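Lantibiotic dehydratase (Microbispora corallina, PDB 5EHK) probably dehydrates serine and threonine residues of the NAI-107 precursor peptide, using glutamyl-tRNA as glutamate donor. Local coordinates at residues F834-V839 with R939-A944; G945-L950 with R1031-G1036; T954-A959 with A1041-R1046; R1016-I1021 with V1104-N1109. One frame throughout, in Å; residues are numbered along the deposited sequence.

Contact 1 (F834-V839 with R939-A944); sequences FLRDQV and RLTRRA
Arg942 NH2 is the best-held polar atom here, gripped by two carboxylates. Arg942 NH2 donates to Asp837 OD2 at 2.6 Å and makes a second salt bridge with Asp833 OD1, one turn earlier on helix 828-837. Arg942 NH1 adds a bond to Asp837 OD1 at 2.9 Å. The guanidinium therefore takes Asp837 end-on, one nitrogen to each oxygen. The grip is twisted, with the two planes 48° apart. OD1 receives through its syn lone pair, whereas OD2 is met from above the carboxylate plane. Arg942 reaches this position with CG anti to the backbone N (chi1 168°) and a bend at chi3.

Arg836 crosses Arg942 obliquely. Arg836 CD lies 3.7 Å above one face of the Arg942 guanidinium, and Arg942 CB in turn covers a face of the Arg836 guanidinium. Arg836 NE and Arg942 NE are 3.7 Å apart, a close pair of like charges. Arg836 has its own partners in Leu938 O and Asp833, and Thr941 CG2 touches the edge of its guanidinium. Arg939 slides past Arg836 in the opposite direction, CG to CG at 3.8 Å. Arg939 NH1 donates a weak bond to Arg836 O at 2.7 Å.

The contact joins helix 828-837 to the last turn of helix 920-942 at the surface of the C-terminal region. Leu835 packs on strands 853-861 and 864-872. Arg208 of the second subunit packs on Asp837 and brings another positive charge near Arg942. With so many arginines around Asp833 and Asp837, both acids are probably held ionised, and they would offset the repulsion between the guanidinium groups.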
# COMPACT_ATOMS: atom_id res chain seq x y z
N PHE A 834 -17.85 -26.65 -5.10
CA PHE A 834 -17.80 -27.13 -3.73
C PHE A 834 -19.22 -27.11 -3.12
O PHE A 834 -19.63 -28.05 -2.44
CB PHE A 834 -16.81 -26.29 -2.90
CG PHE A 834 -16.49 -26.90 -1.56
CD1 PHE A 834 -15.47 -27.82 -1.44
CD2 PHE A 834 -17.24 -26.57 -0.44
CE1 PHE A 834 -15.19 -28.38 -0.25
CE2 PHE A 834 -16.97 -27.14 0.76
CZ PHE A 834 -15.93 -28.06 0.86
N LEU A 835 -19.96 -26.03 -3.40
CA LEU A 835 -21.35 -25.88 -2.99
C LEU A 835 -22.29 -26.92 -3.61
O LEU A 835 -23.21 -27.40 -2.94
CB LEU A 835 -21.85 -24.48 -3.32
CG LEU A 835 -21.28 -23.34 -2.47
CD1 LEU A 835 -21.59 -21.98 -3.09
CD2 LEU A 835 -21.80 -23.44 -1.03
N ARG A 836 -22.08 -27.24 -4.88
CA ARG A 836 -22.91 -28.24 -5.56
C ARG A 836 -22.69 -29.65 -5.00
O ARG A 836 -23.64 -30.38 -4.73
CB ARG A 836 -22.68 -28.20 -7.08
CG ARG A 836 -23.29 -26.96 -7.75
CD ARG A 836 -23.24 -27.01 -9.27
NE ARG A 836 -21.99 -26.48 -9.79
CZ ARG A 836 -21.84 -25.29 -10.37
NH1 ARG A 836 -22.89 -24.50 -10.55
NH2 ARG A 836 -20.64 -24.91 -10.80
N ASP A 837 -21.42 -30.00 -4.78
CA ASP A 837 -21.02 -31.36 -4.49
C ASP A 837 -20.65 -31.68 -3.04
O ASP A 837 -20.95 -32.76 -2.56
CB ASP A 837 -19.81 -31.71 -5.37
CG ASP A 837 -20.09 -31.58 -6.85
OD1 ASP A 837 -21.25 -31.72 -7.28
OD2 ASP A 837 -19.13 -31.35 -7.59
N GLN A 838 -19.97 -30.77 -2.35
CA GLN A 838 -19.39 -31.07 -1.03
C GLN A 838 -20.23 -30.59 0.16
O GLN A 838 -20.33 -31.29 1.16
CB GLN A 838 -17.95 -30.54 -0.91
CG GLN A 838 -16.87 -31.45 -1.49
CD GLN A 838 -16.85 -31.46 -3.02
OE1 GLN A 838 -16.87 -30.40 -3.67
NE2 GLN A 838 -16.82 -32.66 -3.59
N VAL A 839 -20.77 -29.37 0.08
CA VAL A 839 -21.61 -28.83 1.15
C VAL A 839 -22.85 -29.73 1.45
O VAL A 839 -23.19 -29.96 2.62
CB VAL A 839 -21.93 -27.32 0.92
CG1 VAL A 839 -22.90 -26.79 1.99
CG2 VAL A 839 -20.64 -26.50 0.98
N ARG A 939 -26.91 -26.11 -8.67
CA ARG A 939 -26.91 -27.45 -9.23
C ARG A 939 -27.66 -27.51 -10.56
O ARG A 939 -27.25 -28.24 -11.47
CB ARG A 939 -27.46 -28.47 -8.24
CG ARG A 939 -26.54 -28.78 -7.09
CD ARG A 939 -27.23 -29.67 -6.05
NE ARG A 939 -27.49 -30.98 -6.62
CZ ARG A 939 -26.65 -32.01 -6.53
NH1 ARG A 939 -25.53 -31.88 -5.83
NH2 ARG A 939 -26.95 -33.17 -7.11
N LEU A 940 -28.74 -26.75 -10.70
CA LEU A 940 -29.41 -26.65 -11.99
C LEU A 940 -28.44 -26.02 -12.97
O LEU A 940 -28.27 -26.48 -14.11
CB LEU A 940 -30.69 -25.81 -11.92
CG LEU A 940 -31.85 -26.35 -11.09
CD1 LEU A 940 -33.05 -25.40 -11.11
CD2 LEU A 940 -32.26 -27.75 -11.54
N THR A 941 -27.81 -24.96 -12.52
CA THR A 941 -26.93 -24.13 -13.35
C THR A 941 -25.70 -24.87 -13.95
O THR A 941 -25.18 -24.49 -15.00
CB THR A 941 -26.58 -22.85 -12.57
OG1 THR A 941 -27.38 -21.77 -13.08
CG2 THR A 941 -25.12 -22.51 -12.60
N ARG A 942 -25.26 -25.95 -13.30
CA ARG A 942 -24.18 -26.76 -13.83
C ARG A 942 -24.60 -27.44 -15.14
O ARG A 942 -23.78 -27.61 -16.04
CB ARG A 942 -23.73 -27.84 -12.83
CG ARG A 942 -22.80 -28.92 -13.41
CD ARG A 942 -22.55 -30.07 -12.43
NE ARG A 942 -21.53 -29.71 -11.45
CZ ARG A 942 -21.26 -30.42 -10.36
NH1 ARG A 942 -21.92 -31.54 -10.10
NH2 ARG A 942 -20.33 -29.98 -9.50
N ARG A 943 -25.88 -27.80 -15.24
CA ARG A 943 -26.32 -28.63 -16.36
C ARG A 943 -26.11 -27.92 -17.68
O ARG A 943 -26.43 -26.74 -17.83
CB ARG A 943 -27.78 -29.05 -16.25
CG ARG A 943 -28.17 -30.05 -17.36
CD ARG A 943 -29.64 -30.45 -17.33
NE ARG A 943 -30.52 -29.34 -17.75
CZ ARG A 943 -30.70 -28.96 -19.02
NH1 ARG A 943 -30.08 -29.59 -20.01
NH2 ARG A 943 -31.51 -27.95 -19.29
N ALA A 944 -25.57 -28.67 -18.64
CA ALA A 944 -25.41 -28.16 -19.99
C ALA A 944 -26.79 -27.94 -20.61
O ALA A 944 -27.61 -28.87 -20.65
CB ALA A 944 -24.58 -29.14 -20.82

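Contact 2 (G945-L950 with R1031-G1036); sequences GFRYTL and RADEDG
The tight half of this contact lies around Asp1035, which is buried under the loop 945-950. Asp1035 OD2 accepts from Arg947 N at 3.0 Å through the anti lone pair, a fairly straight bond (155°). Phe946 slides past Asp1035 in the opposite direction, CE1 to Asp1035 CB at 3.5 Å. Tyr948, two residues on, meets Gly1036 N with its CE2 edge at 3.4 Å.

The solvent side is that of Arg947, which is exposed. Its chain bends at chi2 and chi3 and meets Asp1033 tip to tip. The salt bridge runs from Arg947 NE to Asp1033 OD2 at 2.6 Å, but the oxygen sits over a face of the guanidinium. The buried Tyr948 meets the same oxygen, with Tyr948 OH 2.6 Å from Asp1033 OD2. Asp1033 OD1 turns the other way and caps Asp1035 N, so one carboxylate both receives the loop and serves as the N-cap of helix 1034-1042.

The loop links helix 920-942 to helix 950-965. Phe946 lies at the junction, touching Leu940 and Thr941 of the first, Val953 of the second and Val1039 of helix 1034-1042.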
# COMPACT_ATOMS: atom_id res chain seq x y z
N GLY A 945 -27.07 -26.71 -21.02
CA GLY A 945 -28.34 -26.44 -21.66
C GLY A 945 -29.35 -25.69 -20.82
O GLY A 945 -30.35 -25.19 -21.35
N PHE A 946 -29.11 -25.64 -19.51
CA PHE A 946 -29.97 -24.86 -18.62
C PHE A 946 -30.04 -23.44 -19.18
O PHE A 946 -29.00 -22.81 -19.41
CB PHE A 946 -29.47 -24.88 -17.17
CG PHE A 946 -30.43 -24.26 -16.19
CD1 PHE A 946 -31.62 -24.87 -15.87
CD2 PHE A 946 -30.12 -23.05 -15.59
CE1 PHE A 946 -32.50 -24.29 -14.99
CE2 PHE A 946 -31.00 -22.48 -14.70
CZ PHE A 946 -32.19 -23.10 -14.40
N ARG A 947 -31.25 -22.97 -19.41
CA ARG A 947 -31.44 -21.77 -20.22
C ARG A 947 -30.95 -20.54 -19.51
O ARG A 947 -30.34 -19.66 -20.12
CB ARG A 947 -32.91 -21.59 -20.54
CG ARG A 947 -33.69 -22.89 -20.66
CD ARG A 947 -34.79 -22.75 -21.67
NE ARG A 947 -35.19 -21.35 -21.73
CZ ARG A 947 -35.97 -20.83 -22.68
NH1 ARG A 947 -36.44 -21.62 -23.65
NH2 ARG A 947 -36.28 -19.54 -22.65
N TYR A 948 -31.18 -20.50 -18.20
CA TYR A 948 -30.99 -19.28 -17.44
C TYR A 948 -29.59 -19.15 -16.86
O TYR A 948 -28.97 -20.12 -16.45
CB TYR A 948 -32.04 -19.23 -16.34
CG TYR A 948 -33.45 -19.32 -16.84
CD1 TYR A 948 -34.07 -18.25 -17.48
CD2 TYR A 948 -34.17 -20.49 -16.68
CE1 TYR A 948 -35.37 -18.34 -17.93
CE2 TYR A 948 -35.47 -20.60 -17.14
CZ TYR A 948 -36.06 -19.52 -17.76
OH TYR A 948 -37.36 -19.63 -18.21
N THR A 949 -29.09 -17.92 -16.87
CA THR A 949 -27.80 -17.63 -16.27
C THR A 949 -27.95 -17.50 -14.76
O THR A 949 -29.06 -17.46 -14.24
CB THR A 949 -27.22 -16.32 -16.83
OG1 THR A 949 -28.11 -15.24 -16.50
CG2 THR A 949 -27.06 -16.39 -18.35
N LEU A 950 -26.84 -17.44 -14.06
CA LEU A 950 -26.85 -17.20 -12.63
C LEU A 950 -27.46 -15.85 -12.30
O LEU A 950 -28.23 -15.74 -11.36
CB LEU A 950 -25.42 -17.28 -12.10
CG LEU A 950 -25.21 -17.73 -10.65
CD1 LEU A 950 -26.00 -19.00 -10.33
CD2 LEU A 950 -23.73 -17.97 -10.44
N ARG A 1031 -43.18 -20.08 -15.89
CA ARG A 1031 -43.91 -21.34 -15.76
C ARG A 1031 -44.13 -22.05 -17.09
O ARG A 1031 -44.61 -23.19 -17.12
CB ARG A 1031 -45.25 -21.13 -15.05
CG ARG A 1031 -45.13 -20.46 -13.70
CD ARG A 1031 -46.26 -20.90 -12.78
NE ARG A 1031 -46.37 -20.04 -11.61
CZ ARG A 1031 -46.08 -20.43 -10.37
NH1 ARG A 1031 -45.66 -21.67 -10.13
NH2 ARG A 1031 -46.22 -19.58 -9.36
N ALA A 1032 -43.83 -21.36 -18.18
CA ALA A 1032 -43.82 -21.98 -19.50
C ALA A 1032 -42.68 -22.98 -19.52
O ALA A 1032 -42.89 -24.18 -19.62
CB ALA A 1032 -43.62 -20.94 -20.58
N ASP A 1033 -41.48 -22.44 -19.37
CA ASP A 1033 -40.23 -23.18 -19.43
C ASP A 1033 -40.20 -24.33 -18.42
O ASP A 1033 -40.74 -24.19 -17.32
CB ASP A 1033 -39.12 -22.19 -19.10
CG ASP A 1033 -37.81 -22.53 -19.76
OD1 ASP A 1033 -37.58 -23.72 -20.07
OD2 ASP A 1033 -37.02 -21.59 -19.95
N GLU A 1034 -39.61 -25.46 -18.78
CA GLU A 1034 -39.40 -26.54 -17.82
C GLU A 1034 -38.32 -26.10 -16.83
O GLU A 1034 -38.44 -26.31 -15.63
CB GLU A 1034 -39.03 -27.86 -18.50
CG GLU A 1034 -38.88 -29.03 -17.53
CD GLU A 1034 -38.67 -30.38 -18.23
OE1 GLU A 1034 -38.66 -30.41 -19.48
OE2 GLU A 1034 -38.52 -31.41 -17.53
N ASP A 1035 -37.27 -25.49 -17.37
CA ASP A 1035 -36.21 -24.93 -16.54
C ASP A 1035 -36.75 -23.86 -15.59
O ASP A 1035 -36.35 -23.81 -14.42
CB ASP A 1035 -35.10 -24.35 -17.40
CG ASP A 1035 -34.25 -25.41 -18.07
OD1 ASP A 1035 -34.59 -26.62 -17.97
OD2 ASP A 1035 -33.22 -25.05 -18.67
N GLY A 1036 -37.66 -23.02 -16.08
CA GLY A 1036 -38.22 -21.95 -15.29
C GLY A 1036 -39.02 -22.45 -14.10
O GLY A 1036 -39.06 -21.83 -13.03

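Contact 3 (T954-A959 with A1041-R1046); sequences TAISAA and AALESR
Three torsions bring the key groups together. Ser957 OG is anti to the backbone N (chi1 -163°). Leu1043 CG is anti to its carbonyl carbon (chi1 -62°), which sends both methyl groups to helix 950-965. Arg1046 bends at chi2 (94°) and turns the NH2 edge of its guanidinium to the same helix.

The two leucine methyls divide the work. Leu1043 CD1 meets Ile956 CG2 at 4.2 Å, the side chains crossing at about a right angle. Leu1043 CD2 touches Ser957 OG at 3.4 Å and also lies 4.1 Å above one face of the Arg1046 guanidinium. The arginine is thus backed by a residue of its own segment.

Arg1046 NH2 donates to Ser957 O at 2.5 Å. The acceptor lies near the guanidinium plane, but the donor stands above the carbonyl plane, and the bond is far from straight. Ser957 OG is 3.0 Å from Arg1046 NH2. The stronger polar partner of the arginine is Asp930 on helix 920-942, which forms a salt bridge with Arg1046 NE. This acid probably balances the buried charge and helps to set the rotation of the guanidinium.

Every touching residue is buried. Ser957 also packs on Thr1081 and Leu1085 of helix 1068-1085, and Leu1043 on Leu937. Leu1043 itself sits at the break between helices 1034-1042 and 1044-1059. An interior arginine tying three helices together, beside a leucine wedged at a helix break, fits the helical core of this C-terminal region, where helices 920-942, 950-965, 1044-1059 and 1068-1085 pack together.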
# COMPACT_ATOMS: atom_id res chain seq x y z
N THR A 954 -30.71 -15.34 -9.97
CA THR A 954 -30.53 -14.46 -8.82
C THR A 954 -31.54 -13.32 -8.82
O THR A 954 -32.11 -12.99 -7.78
CB THR A 954 -29.08 -13.94 -8.69
OG1 THR A 954 -28.19 -15.05 -8.58
CG2 THR A 954 -28.92 -13.08 -7.42
N ALA A 955 -31.75 -12.72 -9.99
CA ALA A 955 -32.80 -11.71 -10.15
C ALA A 955 -34.16 -12.33 -9.79
O ALA A 955 -34.92 -11.77 -9.01
CB ALA A 955 -32.83 -11.22 -11.58
N ILE A 956 -34.41 -13.51 -10.33
CA ILE A 956 -35.61 -14.26 -10.00
C ILE A 956 -35.68 -14.46 -8.50
O ILE A 956 -36.73 -14.25 -7.90
CB ILE A 956 -35.63 -15.61 -10.72
CG1 ILE A 956 -35.67 -15.40 -12.23
CG2 ILE A 956 -36.79 -16.46 -10.26
CD1 ILE A 956 -35.50 -16.69 -13.00
N SER A 957 -34.56 -14.82 -7.88
CA SER A 957 -34.54 -15.08 -6.44
C SER A 957 -34.78 -13.80 -5.63
O SER A 957 -35.52 -13.82 -4.65
CB SER A 957 -33.24 -15.77 -6.03
OG SER A 957 -33.36 -16.37 -4.75
N ALA A 958 -34.20 -12.68 -6.05
CA ALA A 958 -34.47 -11.42 -5.35
C ALA A 958 -35.95 -11.06 -5.38
O ALA A 958 -36.55 -10.78 -4.33
CB ALA A 958 -33.68 -10.31 -5.93
N ALA A 959 -36.53 -11.08 -6.57
CA ALA A 959 -37.91 -10.64 -6.75
C ALA A 959 -38.87 -11.56 -6.01
O ALA A 959 -39.87 -11.10 -5.43
CB ALA A 959 -38.26 -10.59 -8.21
N ALA A 1041 -39.61 -23.97 -8.11
CA ALA A 1041 -39.77 -25.02 -7.11
C ALA A 1041 -38.66 -24.92 -6.07
O ALA A 1041 -38.91 -25.02 -4.86
CB ALA A 1041 -39.74 -26.40 -7.76
N ALA A 1042 -37.44 -24.70 -6.54
CA ALA A 1042 -36.29 -24.64 -5.66
C ALA A 1042 -36.37 -23.47 -4.66
O ALA A 1042 -35.65 -23.47 -3.67
CB ALA A 1042 -35.01 -24.56 -6.48
N LEU A 1043 -37.26 -22.52 -4.92
CA LEU A 1043 -37.48 -21.35 -4.07
C LEU A 1043 -38.71 -21.40 -3.16
O LEU A 1043 -39.00 -20.42 -2.48
CB LEU A 1043 -37.62 -20.09 -4.93
CG LEU A 1043 -36.46 -19.65 -5.79
CD1 LEU A 1043 -36.94 -18.53 -6.66
CD2 LEU A 1043 -35.34 -19.18 -4.92
N GLU A 1044 -39.46 -22.49 -3.17
CA GLU A 1044 -40.74 -22.50 -2.46
C GLU A 1044 -40.56 -22.41 -0.96
O GLU A 1044 -41.09 -21.53 -0.30
CB GLU A 1044 -41.59 -23.71 -2.83
CG GLU A 1044 -42.24 -23.55 -4.18
CD GLU A 1044 -43.13 -24.72 -4.52
OE1 GLU A 1044 -43.64 -25.38 -3.58
OE2 GLU A 1044 -43.32 -24.98 -5.74
N SER A 1045 -39.84 -23.39 -0.44
CA SER A 1045 -39.58 -23.49 0.97
C SER A 1045 -38.95 -22.18 1.50
O SER A 1045 -39.26 -21.71 2.60
CB SER A 1045 -38.69 -24.70 1.20
OG SER A 1045 -37.86 -24.50 2.31
N ARG A 1046 -38.10 -21.55 0.72
CA ARG A 1046 -37.54 -20.32 1.22
C ARG A 1046 -38.54 -19.16 1.09
O ARG A 1046 -38.55 -18.25 1.94
CB ARG A 1046 -36.17 -20.01 0.59
CG ARG A 1046 -36.18 -18.90 -0.41
CD ARG A 1046 -35.83 -17.53 0.16
NE ARG A 1046 -35.35 -16.71 -0.94
CZ ARG A 1046 -36.12 -16.30 -1.95
NH1 ARG A 1046 -37.40 -16.59 -1.98
NH2 ARG A 1046 -35.60 -15.59 -2.93

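Contact 4 (R1016-I1021 with V1104-N1109); sequences RWQKLI and VQDNLN
Asn1107 makes the central bond. Asn1107 ND2 donates to Gln1018 O at 3.0 Å, fairly straight (155°) and on a lone pair in the carbonyl plane. The acceptor belongs to the last turn of helix 1014-1020, just before Ile1021 leaves helical geometry. Asn1107 OD1 lies 3.2 Å from Gln1018 CB. The two side-chain amides stand nearly perpendicular, 89° apart.

Gln1018 runs on past this point, extended beyond CG, and crosses Asp1106 at about a right angle. Gln1018 CD rests 3.5 Å from Asp1106 CB, and Gln1018 NE2 is 2.7 Å from Asp1106 OD2. The amide and carboxylate planes are again almost perpendicular. The apolar contact comes one turn before the asparagine, where Ile1021 CG2 meets Val1104 CG1 at 4.2 Å, the side chains crossing obliquely.

This is helix-to-helix packing near the C-terminus of the chain. The last turns of helix 1090-1109 lie against the short helix 1014-1020, and a side-chain amide on one donates to a backbone carbonyl on the other.

The next shell holds these groups in place. Asp1106 OD1 has its strongest partner in Arg1003, through a salt bridge. Arg1003 also bonds Gln1105 OE1, so it grips two successive residues of helix 1090-1109. Tyr1010 OH accepts a weak hydrogen bond from Gln1018 NE2. Trp1017 is tied to Asp1009 O through NE1 and packs on Leu1099 and Ala1103. Ile1021 turns to Ala955 and Ala959 of helix 950-965, while Val1104 rests on Pro1023.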
# COMPACT_ATOMS: atom_id res chain seq x y z
N ARG A 1016 -37.56 -7.62 -22.23
CA ARG A 1016 -37.23 -8.97 -21.80
C ARG A 1016 -37.50 -9.13 -20.32
O ARG A 1016 -38.39 -9.88 -19.90
CB ARG A 1016 -35.76 -9.31 -22.09
CG ARG A 1016 -35.30 -10.64 -21.49
CD ARG A 1016 -33.84 -10.99 -21.82
NE ARG A 1016 -33.67 -11.24 -23.25
CZ ARG A 1016 -34.10 -12.33 -23.87
NH1 ARG A 1016 -34.73 -13.29 -23.20
NH2 ARG A 1016 -33.91 -12.48 -25.18
N TRP A 1017 -36.75 -8.37 -19.53
CA TRP A 1017 -36.75 -8.50 -18.09
C TRP A 1017 -38.11 -8.34 -17.45
O TRP A 1017 -38.42 -8.99 -16.46
CB TRP A 1017 -35.72 -7.54 -17.50
CG TRP A 1017 -34.35 -7.83 -18.03
CD1 TRP A 1017 -33.58 -7.02 -18.79
CD2 TRP A 1017 -33.60 -9.04 -17.84
NE1 TRP A 1017 -32.39 -7.64 -19.10
CE2 TRP A 1017 -32.38 -8.89 -18.52
CE3 TRP A 1017 -33.85 -10.24 -17.16
CZ2 TRP A 1017 -31.40 -9.88 -18.55
CZ3 TRP A 1017 -32.87 -11.22 -17.18
CH2 TRP A 1017 -31.67 -11.04 -17.87
N GLN A 1018 -38.93 -7.47 -18.03
CA GLN A 1018 -40.30 -7.33 -17.56
C GLN A 1018 -41.07 -8.62 -17.75
O GLN A 1018 -41.87 -9.01 -16.90
CB GLN A 1018 -40.98 -6.20 -18.31
CG GLN A 1018 -40.50 -4.83 -17.91
CD GLN A 1018 -40.84 -3.80 -18.95
OE1 GLN A 1018 -41.85 -3.91 -19.66
NE2 GLN A 1018 -40.00 -2.77 -19.06
N LYS A 1019 -40.80 -9.31 -18.86
CA LYS A 1019 -41.52 -10.53 -19.19
C LYS A 1019 -41.06 -11.71 -18.34
O LYS A 1019 -41.85 -12.58 -17.98
CB LYS A 1019 -41.36 -10.85 -20.68
CG LYS A 1019 -42.09 -9.89 -21.62
CD LYS A 1019 -41.66 -10.12 -23.07
CE LYS A 1019 -41.95 -11.54 -23.54
NZ LYS A 1019 -41.54 -11.75 -24.96
N LEU A 1020 -39.76 -11.73 -18.04
CA LEU A 1020 -39.15 -12.81 -17.26
C LEU A 1020 -39.43 -12.65 -15.76
O LEU A 1020 -39.93 -13.56 -15.10
CB LEU A 1020 -37.64 -12.88 -17.52
CG LEU A 1020 -36.84 -14.05 -16.96
CD1 LEU A 1020 -37.27 -15.32 -17.63
CD2 LEU A 1020 -35.36 -13.83 -17.13
N ILE A 1021 -39.09 -11.48 -15.21
CA ILE A 1021 -39.18 -11.26 -13.78
C ILE A 1021 -40.50 -10.59 -13.43
O ILE A 1021 -40.57 -9.37 -13.30
CB ILE A 1021 -37.99 -10.40 -13.28
CG1 ILE A 1021 -36.67 -11.02 -13.74
CG2 ILE A 1021 -38.01 -10.27 -11.77
CD1 ILE A 1021 -35.53 -10.05 -13.72
N VAL A 1104 -39.80 -5.20 -12.08
CA VAL A 1104 -41.01 -5.18 -11.27
C VAL A 1104 -41.58 -3.76 -11.16
O VAL A 1104 -42.78 -3.60 -10.96
CB VAL A 1104 -40.81 -5.80 -9.88
CG1 VAL A 1104 -40.26 -7.22 -10.02
CG2 VAL A 1104 -39.92 -4.93 -9.02
N GLN A 1105 -40.74 -2.74 -11.27
CA GLN A 1105 -41.23 -1.37 -11.30
C GLN A 1105 -42.01 -1.09 -12.59
O GLN A 1105 -43.10 -0.51 -12.56
CB GLN A 1105 -40.11 -0.35 -11.08
CG GLN A 1105 -39.80 -0.09 -9.61
CD GLN A 1105 -38.62 0.84 -9.39
OE1 GLN A 1105 -37.82 1.09 -10.31
NE2 GLN A 1105 -38.49 1.36 -8.17
N ASP A 1106 -41.43 -1.47 -13.73
CA ASP A 1106 -42.08 -1.29 -15.02
C ASP A 1106 -43.37 -2.10 -15.15
O ASP A 1106 -44.34 -1.62 -15.72
CB ASP A 1106 -41.15 -1.66 -16.18
CG ASP A 1106 -39.99 -0.69 -16.33
OD1 ASP A 1106 -39.94 0.31 -15.58
OD2 ASP A 1106 -39.13 -0.94 -17.21
N ASN A 1107 -43.38 -3.32 -14.62
CA ASN A 1107 -44.61 -4.12 -14.62
C ASN A 1107 -45.71 -3.45 -13.81
O ASN A 1107 -46.88 -3.65 -14.08
CB ASN A 1107 -44.37 -5.55 -14.11
CG ASN A 1107 -43.54 -6.39 -15.07
OD1 ASN A 1107 -43.42 -6.10 -16.25
ND2 ASN A 1107 -42.98 -7.47 -14.55
N LEU A 1108 -45.33 -2.66 -12.83
CA LEU A 1108 -46.30 -1.99 -11.99
C LEU A 1108 -46.85 -0.75 -12.68
O LEU A 1108 -48.06 -0.50 -12.67
CB LEU A 1108 -45.68 -1.62 -10.65
CG LEU A 1108 -46.41 -0.56 -9.83
CD1 LEU A 1108 -46.64 -1.05 -8.42
CD2 LEU A 1108 -45.58 0.72 -9.83
N ASN A 1109 -45.96 0.03 -13.30
CA ASN A 1109 -46.36 1.20 -14.06
C ASN A 1109 -47.19 0.82 -15.28
O ASN A 1109 -48.22 1.45 -15.56
CB ASN A 1109 -45.14 2.04 -14.48
CG ASN A 1109 -44.44 2.69 -13.29
OD1 ASN A 1109 -45.07 3.07 -12.30
ND2 ASN A 1109 -43.11 2.80 -13.37

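In the fold
All four contacts lie on the same side of the chain's centre, in the C-terminal part of the chain. Contact 1 is where the helices meet the four-stranded antiparallel sheet. Contacts 1 and 2 are in series, with centres 15 Å apart. They touch where Thr941 and Leu940 meet Phe946, and a long, weak ion pair joins Arg943 to Asp1035. Contacts 2 and 3 share helix 1034-1042, and their centres are 13 Å apart. Contact 4 reaches contact 3 through Ile1021, whose CD1 is 3.6 Å from Ala955 CB, and contact 2 through Leu1020 packing on Tyr948. Contacts 1 and 4 are the most distant pair, 29 Å between centres. Contact 1 alone meets the second subunit.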